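Local coordinates for protein endo alpha-1,4 polygalactosaminidase (Neosartorya fumigata, PDB 6OJ1) that cleaves alpha-1,4-linked galactosamine polymer within the chain, as an endo-acting glycoside hydrolase, and disrupts microbial biofilms, at residues D148-Y153 / I167-F172; I184-K187 / D191-P194. One frame throughout, in Å; residues are numbered along the deposited sequence.

Contact 1: D148-Y153 / I167-F172; sequences DNVDGY and ISFVNF. With NAG (2-acetamido-2-deoxy-beta-D-glucopyranose), chain E.
V150 meets V170 and, more distantly, F169. The V150 side chain heads for helix 163-179 from the loop that follows barrel strand 144-148. V150 and V170 cross at about a right angle. One methyl of V170, CG2, makes the main touch. It lies 3.8 Å from V150 CB and 3.9 Å from V150 CG1. V150 CG2 lies 4.0 Å from the same V170 CG2, so this single methyl sits over the fork of V150. In V170 the other methyl, CG1, is anti to the backbone N (chi1 163°), which leaves CG2 beside that N and directed at the loop.

F169 adds a lighter touch on one branch of V150. Its ring atom CD2 is 4.3 Å from V150 CG1, which approaches the ring obliquely. F169 also packs on A88, I121 and M130. V170 also meets V196 and M200.

Several polar atoms around V150 are tied to other parts of the chain. V150 O is hydrogen-bonded to S166 OG, which ties the loop to the same helix. D148 OD2 is bonded to Y85 OH. The bond from N149 N to D148 OD1 is local and weak. Away from the loop, N171 OD1 lies 3.3 Å from the acetyl methyl C8 of a glycan NAG, a plain contact. The N171 side-chain amide is hydrogen-bonded to N199 ND2 through OD1 and to S195 O through ND2.

The joint between loop and helix is thus a small, buried, apolar one. Its side chains meet at ordinary van der Waals distance, which gives little directionality, and the bond from V150 O to S166 OG supplies a directional tie.

Contact 2: I184-K187 / D191-P194; sequences IGLK and DIIP. With NAG (2-acetamido-2-deoxy-beta-D-glucopyranose), chain B.
L186 packs on I192 and I193 in a short-range apolar contact within a beta-alpha-beta unit of the barrel. L186 lies on strand 183-187. The two isoleucines lie where a 3-10 segment passes into the short helix 193-196, which leads on to strand 202-206.

The two methyls of L186 split the work. CD1 is 4.1 Å from I192 CD1, an end-to-end meeting of methyls. CD2 is 3.7 Å from I193 CG1, so it rests on the chain of I193 rather than on its tip. L186 reaches across with CG anti to the backbone N (chi1 -179°). I192 holds its CG1 branch between the backbone N and the carbonyl carbon (chi1 70°), and this brings the tip of the branch close to L186. Both isoleucines lie obliquely to the leucine.

L186 is buried and also touches V150 and M200. Backbone bonds to W202 and V204 hold the L186 backbone in the sheet. At the outer end, P194 CB is 3.7 Å from O4 of a NAG of a glycan carried by the protein. That sugar is hydrogen-bonded to S195 OG.

Hydrogen bonds fix the strand in the sheet, and the apolar side chains pack it against the 3-10 segment and the helix start. Their contact is dispersive and buried, and it is set by shape rather than by charge.

In the fold
Both contacts are buried and apolar. Contact 1 is valine on valine with a phenylalanine beside it; contact 2 is leucine on two isoleucines. Contact 1 joins a loop to helix 163-179; contact 2 joins the next strand, 183-187, to the 3-10 segment and helix start after it. They follow in series along the chain and meet in space. I167 CG1 is 3.7 Å from I192 CB, and Y153 OH is 3.8 Å from I192 CG2. A salt bridge from D148 OD1 to K187 NZ, 3.0 Å, links the ends of the neighbouring strands. On the outer side, N171 of contact 1 and P194 of contact 2 border successive sugars of one glycan.

Contact 1: D148-Y153 / I167-F172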
loop_
_atom_site.group_PDB
_atom_site.type_symbol
_atom_site.label_atom_id
_atom_site.label_comp_id
_atom_site.label_asym_id
_atom_site.label_seq_id
_atom_site.Cartn_x
_atom_site.Cartn_y
_atom_site.Cartn_z
ATOM N N ASP A 148 0.647 -3.226 3.810
ATOM C CA ASP A 148 -0.018 -2.244 4.653
ATOM C C ASP A 148 0.407 -2.389 6.105
ATOM O O ASP A 148 0.940 -3.424 6.534
ATOM C CB ASP A 148 -1.548 -2.403 4.538
ATOM C CG ASP A 148 -2.316 -1.141 4.890
ATOM O OD1 ASP A 148 -1.710 -0.089 5.235
ATOM O OD2 ASP A 148 -3.567 -1.192 4.792
ATOM N N ASN A 149 0.184 -1.309 6.847
ATOM C CA ASN A 149 0.260 -1.295 8.312
ATOM C C ASN A 149 1.660 -1.599 8.817
ATOM O O ASN A 149 1.849 -2.363 9.767
ATOM C CB ASN A 149 -0.777 -2.249 8.891
ATOM C CG ASN A 149 -2.176 -1.838 8.527
ATOM O OD1 ASN A 149 -2.585 -0.696 8.791
ATOM N ND2 ASN A 149 -2.908 -2.728 7.859
ATOM N N VAL A 150 2.656 -0.996 8.175
ATOM C CA VAL A 150 4.034 -1.112 8.640
ATOM C C VAL A 150 4.380 0.021 9.605
ATOM O O VAL A 150 5.561 0.276 9.866
ATOM C CB VAL A 150 5.030 -1.190 7.457
ATOM C CG1 VAL A 150 4.785 -2.484 6.640
ATOM C CG2 VAL A 150 4.938 0.039 6.567
ATOM N N ASP A 151 3.361 0.675 10.160
ATOM C CA ASP A 151 3.515 1.837 11.028
ATOM C C ASP A 151 2.913 1.606 12.409
ATOM O O ASP A 151 2.453 2.553 13.051
ATOM C CB ASP A 151 2.895 3.086 10.398
ATOM C CG ASP A 151 1.402 2.921 10.078
ATOM O OD1 ASP A 151 0.853 1.813 10.236
ATOM O OD2 ASP A 151 0.776 3.913 9.666
ATOM N N GLY A 152 2.969 0.359 12.898
ATOM C CA GLY A 152 2.445 0.051 14.217
ATOM C C GLY A 152 3.070 0.881 15.316
ATOM O O GLY A 152 2.392 1.230 16.284
ATOM N N TYR A 153 4.352 1.245 15.156
ATOM C CA TYR A 153 5.049 2.080 16.139
ATOM C C TYR A 153 4.349 3.416 16.365
ATOM O O TYR A 153 4.527 4.027 17.425
ATOM C CB TYR A 153 6.512 2.327 15.712
ATOM C CG TYR A 153 6.642 3.069 14.400
ATOM C CD1 TYR A 153 6.510 4.449 14.344
ATOM C CD2 TYR A 153 6.843 2.377 13.205
ATOM C CE1 TYR A 153 6.586 5.134 13.134
ATOM C CE2 TYR A 153 6.927 3.050 11.997
ATOM C CZ TYR A 153 6.797 4.426 11.969
ATOM O OH TYR A 153 6.875 5.105 10.764
ATOM N N ILE A 167 11.630 -0.793 10.253
ATOM C CA ILE A 167 12.712 -0.710 9.275
ATOM C C ILE A 167 13.220 -2.108 8.944
ATOM O O ILE A 167 13.362 -2.470 7.773
ATOM C CB ILE A 167 13.842 0.197 9.800
ATOM C CG1 ILE A 167 13.370 1.655 9.836
ATOM C CG2 ILE A 167 15.061 0.101 8.899
ATOM C CD1 ILE A 167 14.188 2.573 10.770
ATOM N N SER A 168 13.494 -2.915 9.979
ATOM C CA SER A 168 13.925 -4.293 9.763
ATOM C C SER A 168 12.894 -5.048 8.933
ATOM O O SER A 168 13.238 -5.759 7.981
ATOM C CB SER A 168 14.136 -4.991 11.110
ATOM O OG SER A 168 14.363 -6.389 10.953
ATOM N N PHE A 169 11.621 -4.899 9.298
ATOM C CA PHE A 169 10.535 -5.644 8.663
ATOM C C PHE A 169 10.360 -5.217 7.216
ATOM O O PHE A 169 10.235 -6.062 6.319
ATOM C CB PHE A 169 9.251 -5.417 9.460
ATOM C CG PHE A 169 8.059 -6.221 8.988
ATOM C CD1 PHE A 169 8.111 -7.617 8.901
ATOM C CD2 PHE A 169 6.866 -5.578 8.693
ATOM C CE1 PHE A 169 6.977 -8.348 8.501
ATOM C CE2 PHE A 169 5.738 -6.303 8.297
ATOM C CZ PHE A 169 5.806 -7.687 8.214
ATOM N N VAL A 170 10.359 -3.904 6.971
ATOM C CA VAL A 170 10.147 -3.408 5.616
ATOM C C VAL A 170 11.304 -3.833 4.715
ATOM O O VAL A 170 11.095 -4.260 3.576
ATOM C CB VAL A 170 9.951 -1.878 5.635
ATOM C CG1 VAL A 170 10.135 -1.285 4.243
ATOM C CG2 VAL A 170 8.553 -1.519 6.204
ATOM N N ASN A 171 12.542 -3.757 5.214
ATOM C CA ASN A 171 13.648 -4.185 4.368
ATOM C C ASN A 171 13.624 -5.692 4.148
ATOM O O ASN A 171 13.982 -6.164 3.058
ATOM C CB ASN A 171 14.977 -3.721 4.969
ATOM C CG ASN A 171 15.265 -2.265 4.654
ATOM O OD1 ASN A 171 15.052 -1.815 3.522
ATOM N ND2 ASN A 171 15.749 -1.516 5.644
ATOM N N PHE A 172 13.180 -6.454 5.154
ATOM C CA PHE A 172 12.962 -7.891 4.989
ATOM C C PHE A 172 11.938 -8.172 3.896
ATOM O O PHE A 172 12.164 -9.014 3.017
ATOM C CB PHE A 172 12.499 -8.491 6.324
ATOM C CG PHE A 172 11.778 -9.808 6.201
ATOM C CD1 PHE A 172 12.488 -10.995 6.137
ATOM C CD2 PHE A 172 10.381 -9.855 6.208
ATOM C CE1 PHE A 172 11.822 -12.212 6.047
ATOM C CE2 PHE A 172 9.710 -11.063 6.118
ATOM C CZ PHE A 172 10.439 -12.245 6.038
HETATM C C1 NAG E . 21.498 0.098 5.339
HETATM C C2 NAG E . 20.057 0.064 5.894
HETATM C C3 NAG E . 19.684 1.399 6.557
HETATM C C4 NAG E . 20.754 1.803 7.569
HETATM C C5 NAG E . 22.112 1.843 6.878
HETATM C C6 NAG E . 23.248 2.254 7.791
HETATM C C7 NAG E . 18.808 0.436 3.775
HETATM C C8 NAG E . 17.791 -0.147 2.832
HETATM N N2 NAG E . 19.092 -0.302 4.863
HETATM O O3 NAG E . 18.420 1.246 7.194
HETATM O O4 NAG E . 20.492 3.046 8.221
HETATM O O5 NAG E . 22.413 0.537 6.370
HETATM O O6 NAG E . 23.707 1.174 8.591
HETATM O O7 NAG E . 19.340 1.527 3.560
#

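Contact 2: I184-K187 / D191-P194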
loop_
_atom_site.group_PDB
_atom_site.type_symbol
_atom_site.label_atom_id
_atom_site.label_comp_id
_atom_site.label_asym_id
_atom_site.label_seq_id
_atom_site.Cartn_x
_atom_site.Cartn_y
_atom_site.Cartn_z
ATOM N N ILE A 184 8.177 -3.218 -4.740
ATOM C CA ILE A 184 7.564 -2.963 -3.444
ATOM C C ILE A 184 7.620 -1.462 -3.182
ATOM O O ILE A 184 8.414 -0.735 -3.779
ATOM C CB ILE A 184 8.292 -3.739 -2.322
ATOM C CG1 ILE A 184 7.457 -3.771 -1.043
ATOM C CG2 ILE A 184 9.684 -3.131 -2.063
ATOM C CD1 ILE A 184 8.027 -4.759 0.004
ATOM N N GLY A 185 6.766 -0.988 -2.277
ATOM C CA GLY A 185 6.837 0.393 -1.843
ATOM C C GLY A 185 6.478 0.528 -0.377
ATOM O O GLY A 185 5.992 -0.413 0.249
ATOM N N LEU A 186 6.718 1.731 0.152
ATOM C CA LEU A 186 6.450 2.051 1.549
ATOM C C LEU A 186 5.059 2.669 1.692
ATOM O O LEU A 186 4.771 3.697 1.079
ATOM C CB LEU A 186 7.509 3.013 2.092
ATOM C CG LEU A 186 7.316 3.375 3.563
ATOM C CD1 LEU A 186 7.548 2.117 4.441
ATOM C CD2 LEU A 186 8.247 4.512 3.974
ATOM N N LYS A 187 4.215 2.056 2.518
ATOM C CA LYS A 187 2.883 2.581 2.817
ATOM C C LYS A 187 3.004 3.545 3.993
ATOM O O LYS A 187 3.286 3.120 5.118
ATOM C CB LYS A 187 1.929 1.443 3.156
ATOM C CG LYS A 187 0.505 1.873 3.525
ATOM C CD LYS A 187 -0.202 2.552 2.351
ATOM C CE LYS A 187 -1.706 2.734 2.620
ATOM N NZ LYS A 187 -2.435 1.440 2.762
ATOM N N ASP A 191 8.254 8.558 8.886
ATOM C CA ASP A 191 9.418 8.708 9.767
ATOM C C ASP A 191 10.568 7.782 9.393
ATOM O O ASP A 191 11.728 8.098 9.701
ATOM C CB ASP A 191 9.025 8.463 11.222
ATOM C CG ASP A 191 8.172 9.573 11.786
ATOM O OD1 ASP A 191 8.625 10.736 11.760
ATOM O OD2 ASP A 191 7.046 9.290 12.242
ATOM N N ILE A 192 10.288 6.639 8.758
ATOM C CA ILE A 192 11.336 5.655 8.466
ATOM C C ILE A 192 11.819 5.713 7.022
ATOM O O ILE A 192 12.647 4.880 6.622
ATOM C CB ILE A 192 10.912 4.210 8.811
ATOM C CG1 ILE A 192 9.826 3.664 7.864
ATOM C CG2 ILE A 192 10.457 4.101 10.274
ATOM C CD1 ILE A 192 9.614 2.141 7.980
ATOM N N ILE A 193 11.332 6.676 6.229
ATOM C CA ILE A 193 11.735 6.771 4.822
ATOM C C ILE A 193 13.250 6.671 4.626
ATOM O O ILE A 193 13.683 5.879 3.778
ATOM C CB ILE A 193 11.153 8.043 4.191
ATOM C CG1 ILE A 193 9.635 7.918 3.986
ATOM C CG2 ILE A 193 11.866 8.343 2.863
ATOM C CD1 ILE A 193 9.017 9.298 3.675
ATOM N N PRO A 194 14.092 7.449 5.328
ATOM C CA PRO A 194 15.537 7.400 5.040
ATOM C C PRO A 194 16.133 6.012 5.142
ATOM O O PRO A 194 17.098 5.707 4.436
ATOM C CB PRO A 194 16.139 8.323 6.113
ATOM C CG PRO A 194 15.056 9.237 6.476
ATOM C CD PRO A 194 13.791 8.431 6.386
HETATM C C1 NAG B . 20.152 4.190 7.385
HETATM C C2 NAG B . 19.742 5.308 8.339
HETATM C C3 NAG B . 19.298 6.535 7.537
HETATM C C4 NAG B . 20.364 6.961 6.526
HETATM C C5 NAG B . 20.862 5.751 5.723
HETATM C C6 NAG B . 22.053 6.056 4.843
HETATM C C7 NAG B . 18.952 4.422 10.491
HETATM C C8 NAG B . 17.763 4.016 11.314
HETATM N N2 NAG B . 18.694 4.874 9.255
HETATM O O3 NAG B . 19.011 7.592 8.447
HETATM O O4 NAG B . 19.771 7.783 5.524
HETATM O O5 NAG B . 21.233 4.650 6.567
HETATM O O6 NAG B . 21.634 6.578 3.590
HETATM O O7 NAG B . 20.093 4.340 10.925
#